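Putative rhamnosidase (Streptomyces avermitilis, PDB 3W5M) hydrolyses terminal non-reducing alpha-L-rhamnose residues, releasing rhamnose from citrus flavonoids and gum arabic, and binds L-rhamnose through a calcium-dependent carbohydrate-binding module. Local coordinates at residues A[239-242]-A[247-250]; A[127-132]-A[423-428]. All coordinates share one frame; numbering follows the deposited sequence.

Contact 1: residues A[239-242]-A[247-250]; sequences VLVL and GEKK
The carboxylate of Glu248 turns one flat face to Val241, whose CG1 methyl stands almost directly over the group, 3.7 Å from Glu248 CD. The backbones join edge to edge: 239-242 and 247-250 are the two arms of a beta hairpin in the carbohydrate-binding module CBM67, and 247-252 is an edge strand of one of the module's antiparallel sheets. Leu242 and Lys249 form a hydrogen-bonded pair. Leu242 N reaches Lys249 O at 2.8 Å in a practically straight bond. Lys249 N returns to Leu242 O at 2.9 Å. Beyond them Val241 and Lys250 are a non-hydrogen-bonded pair, and the ladder resumes where Leu240 bonds to Ile251.

Side chains sort by face. With Val241 CG1 anti to the backbone N (chi1 175°), its two methyls divide the work: CG1 takes Glu248, while CG2 lies 4.0 Å from Lys250 CG. The aliphatic stem of Lys250 runs beside Val241, pointing the same way, and Val239 CG1 meets it from across, 4.0 Å from Lys250 CB. Hydrocarbon thus packs on hydrocarbon although the lysine is partly exposed. On the other edge of the inner arm, Val239 and Val241 bond through their backbones to Ala175 and Thr173 of strand 171-179. Leu242 and Lys249 point to the opposite face; there Leu242 CD2 comes to 3.6 Å from Lys249 O, the same oxygen that accepts the Leu242 N-H.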
loop_
_atom_site.group_PDB
_atom_site.type_symbol
_atom_site.label_atom_id
_atom_site.label_comp_id
_atom_site.label_asym_id
_atom_site.label_seq_id
_atom_site.Cartn_x
_atom_site.Cartn_y
_atom_site.Cartn_z
ATOM N N VAL A 239 5.040 0.408 37.739
ATOM C CA VAL A 239 6.363 0.866 38.169
ATOM C C VAL A 239 6.420 2.374 37.951
ATOM O O VAL A 239 6.035 2.874 36.894
ATOM C CB VAL A 239 7.550 0.217 37.405
ATOM C CG1 VAL A 239 8.885 0.714 37.974
ATOM C CG2 VAL A 239 7.503 -1.301 37.488
ATOM N N LEU A 240 6.892 3.069 38.966
ATOM C CA LEU A 240 7.176 4.496 38.844
ATOM C C LEU A 240 8.690 4.613 38.806
ATOM O O LEU A 240 9.370 4.241 39.764
ATOM C CB LEU A 240 6.567 5.275 40.012
ATOM C CG LEU A 240 6.976 6.758 40.188
ATOM C CD1 LEU A 240 6.397 7.580 39.049
ATOM C CD2 LEU A 240 6.458 7.246 41.531
ATOM N N VAL A 241 9.220 5.058 37.666
ATOM C CA VAL A 241 10.686 5.228 37.507
ATOM C C VAL A 241 11.051 6.699 37.690
ATOM O O VAL A 241 10.560 7.543 36.971
ATOM C CB VAL A 241 11.171 4.786 36.115
ATOM C CG1 VAL A 241 12.663 5.093 35.949
ATOM C CG2 VAL A 241 10.937 3.286 35.918
ATOM N N LEU A 242 11.913 6.993 38.641
ATOM C CA LEU A 242 12.385 8.355 38.811
ATOM C C LEU A 242 13.839 8.398 38.374
ATOM O O LEU A 242 14.678 7.659 38.911
ATOM C CB LEU A 242 12.270 8.783 40.272
ATOM C CG LEU A 242 10.925 8.819 41.013
ATOM C CD1 LEU A 242 9.834 9.408 40.120
ATOM C CD2 LEU A 242 10.509 7.460 41.594
ATOM N N GLY A 247 21.456 7.858 38.639
ATOM C CA GLY A 247 20.721 6.647 38.275
ATOM C C GLY A 247 19.205 6.683 38.452
ATOM O O GLY A 247 18.607 7.747 38.614
ATOM N N GLU A 248 18.594 5.502 38.405
ATOM C CA GLU A 248 17.152 5.345 38.543
ATOM C C GLU A 248 16.765 4.928 39.951
ATOM O O GLU A 248 17.526 4.249 40.643
ATOM C CB GLU A 248 16.631 4.285 37.577
ATOM C CG GLU A 248 16.742 4.647 36.108
ATOM C CD GLU A 248 16.002 3.673 35.208
ATOM O OE1 GLU A 248 15.786 2.508 35.625
ATOM O OE2 GLU A 248 15.631 4.071 34.079
ATOM N N LYS A 249 15.578 5.344 40.371
ATOM C CA LYS A 249 14.915 4.762 41.536
ATOM C C LYS A 249 13.546 4.247 41.070
ATOM O O LYS A 249 12.814 4.964 40.374
ATOM C CB LYS A 249 14.770 5.803 42.644
ATOM C CG LYS A 249 13.747 5.478 43.727
ATOM C CD LYS A 249 14.318 4.626 44.863
ATOM C CE LYS A 249 13.349 4.541 46.038
ATOM N NZ LYS A 249 12.857 5.893 46.438
ATOM N N LYS A 250 13.210 3.008 41.433
ATOM C CA LYS A 250 11.912 2.441 41.047
ATOM C C LYS A 250 11.014 2.212 42.258
ATOM O O LYS A 250 11.481 1.734 43.285
ATOM C CB LYS A 250 12.111 1.134 40.288
ATOM C CG LYS A 250 12.733 1.325 38.907
ATOM C CD LYS A 250 12.895 -0.009 38.213
ATOM C CE LYS A 250 13.812 0.114 37.014
ATOM N NZ LYS A 250 13.532 -1.011 36.088
#

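Contact 2: residues A[127-132]-A[423-428]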
loop_
_atom_site.group_PDB
_atom_site.type_symbol
_atom_site.label_atom_id
_atom_site.label_comp_id
_atom_site.label_asym_id
_atom_site.label_seq_id
_atom_site.Cartn_x
_atom_site.Cartn_y
_atom_site.Cartn_z
ATOM N N ALA A 127 18.768 -1.112 24.558
ATOM C CA ALA A 127 17.513 -1.363 25.285
ATOM C C ALA A 127 16.854 -0.136 25.952
ATOM O O ALA A 127 15.630 -0.008 25.902
ATOM C CB ALA A 127 17.685 -2.503 26.294
ATOM N N PRO A 128 17.653 0.764 26.558
ATOM C CA PRO A 128 17.062 1.970 27.147
ATOM C C PRO A 128 16.291 2.851 26.131
ATOM O O PRO A 128 15.431 3.646 26.527
ATOM C CB PRO A 128 18.286 2.735 27.684
ATOM C CG PRO A 128 19.339 1.708 27.902
ATOM C CD PRO A 128 19.081 0.599 26.918
ATOM N N LEU A 129 16.600 2.708 24.840
ATOM C CA LEU A 129 15.994 3.533 23.785
ATOM C C LEU A 129 14.882 2.803 23.001
ATOM O O LEU A 129 14.025 3.441 22.393
ATOM C CB LEU A 129 17.078 4.084 22.836
ATOM C CG LEU A 129 18.181 4.970 23.444
ATOM C CD1 LEU A 129 19.141 5.456 22.346
ATOM C CD2 LEU A 129 17.600 6.152 24.216
ATOM N N THR A 130 14.899 1.476 23.028
ATOM C CA THR A 130 13.957 0.701 22.225
ATOM C C THR A 130 12.931 -0.051 23.077
ATOM O O THR A 130 11.995 -0.647 22.538
ATOM C CB THR A 130 14.672 -0.332 21.349
ATOM O OG1 THR A 130 15.447 -1.218 22.174
ATOM C CG2 THR A 130 15.562 0.351 20.329
ATOM N N GLU A 131 13.134 -0.089 24.392
ATOM C CA GLU A 131 12.143 -0.718 25.256
ATOM C C GLU A 131 11.478 0.313 26.141
ATOM O O GLU A 131 12.136 1.191 26.686
ATOM C CB GLU A 131 12.759 -1.818 26.115
ATOM C CG GLU A 131 12.588 -3.202 25.520
ATOM C CD GLU A 131 13.604 -3.484 24.435
ATOM O OE1 GLU A 131 14.717 -3.948 24.778
ATOM O OE2 GLU A 131 13.280 -3.260 23.238
ATOM N N ALA A 132 10.167 0.191 26.289
ATOM C CA ALA A 132 9.445 1.005 27.251
ATOM C C ALA A 132 9.916 0.614 28.644
ATOM O O ALA A 132 10.339 -0.543 28.854
ATOM C CB ALA A 132 7.944 0.783 27.112
ATOM N N ALA A 423 23.842 6.057 19.431
ATOM C CA ALA A 423 22.390 6.224 19.390
ATOM C C ALA A 423 21.868 7.156 20.462
ATOM O O ALA A 423 22.454 7.273 21.556
ATOM C CB ALA A 423 21.703 4.859 19.469
ATOM N N ALA A 424 20.752 7.824 20.150
ATOM C CA ALA A 424 20.043 8.706 21.089
ATOM C C ALA A 424 18.570 8.683 20.733
ATOM O O ALA A 424 18.219 8.376 19.579
ATOM C CB ALA A 424 20.566 10.118 21.007
ATOM N N SER A 425 17.722 9.061 21.690
ATOM C CA SER A 425 16.265 9.077 21.462
ATOM C C SER A 425 15.848 10.137 20.436
ATOM O O SER A 425 15.047 9.850 19.546
ATOM C CB SER A 425 15.512 9.227 22.792
ATOM O OG SER A 425 16.072 10.284 23.545
ATOM N N GLY A 426 16.404 11.348 20.526
ATOM C CA GLY A 426 16.007 12.408 19.582
ATOM C C GLY A 426 14.531 12.799 19.734
ATOM O O GLY A 426 13.930 12.473 20.728
ATOM N N PRO A 427 13.945 13.474 18.722
ATOM C CA PRO A 427 12.609 14.042 18.903
ATOM C C PRO A 427 11.428 13.111 18.576
ATOM O O PRO A 427 10.285 13.398 18.966
ATOM C CB PRO A 427 12.606 15.205 17.924
ATOM C CG PRO A 427 13.533 14.814 16.837
ATOM C CD PRO A 427 14.551 13.873 17.442
ATOM N N ILE A 428 11.676 12.024 17.846
ATOM C CA ILE A 428 10.526 11.187 17.459
ATOM C C ILE A 428 10.206 10.161 18.540
ATOM O O ILE A 428 10.752 9.042 18.550
ATOM C CB ILE A 428 10.724 10.516 16.079
ATOM C CG1 ILE A 428 11.304 11.529 15.109
ATOM C CG2 ILE A 428 9.373 9.984 15.601
ATOM C CD1 ILE A 428 11.590 11.051 13.690
#
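Leu129 and Ser425 bring the two backbones nearest, CA to CA 6.0 Å, without a hydrogen bond between the segments. Residues 127-130 make a single helical turn, closed by Glu131 N on Ala127 O at 2.9 Å, and Glu131 is the first to leave helical angles. Opposite it, 423-424 is extended strand, and the chain bends at Ser425 before Gly426 takes a positive phi (64°).

One side chain carries the contact. Leu129 holds CG opposite its carbonyl carbon (chi1 -60°), which sends the forked end out to the strand. Branch CD1 lies against the backbone of Ala424, 3.6 Å from Ala424 CA, and also meets Ala423 CB at 3.9 Å. Branch CD2 reaches further along, to Ser425 CB at 4.0 Å. With an alanine in place of Leu129, both methyl branches go, and a gap would probably open between the helical turn and the backbone of Ala424. The carbonyl O of Leu129 accepts a hydrogen bond from Asn303 ND2, while Thr130 OG1 donates to Glu131 OE2 from above the carboxylate plane; that oxygen also forms a salt bridge with Arg396 NE.

Strand 422-424 lies between 303-311 and 459-463 in an antiparallel sheet with 123-124, the strand just before the helical turn, at one of its edges. This is apolar packing of a short helix, leading from that edge strand toward CBM67, against strand 422-424 of a beta-sandwich.

Overall arrangement
Contact 1 and contact 2 lie about 17 Å apart between centres and do not touch, their nearest atoms being about 7 Å apart. They share no strand: residues 239-242 and 247-250 are neighbours within one hairpin of CBM67, whereas 127-132 and 423-428 are brought together from almost 300 residues apart, and the hairpin falls in the chain between them. Both are partly buried. In contact 1 buried valines and leucines on the inner strand meet a charged, more exposed edge strand, and peptide hydrogen bonds set the register. Contact 2 buries less than half as much surface and relies on van der Waals packing by a single leucine.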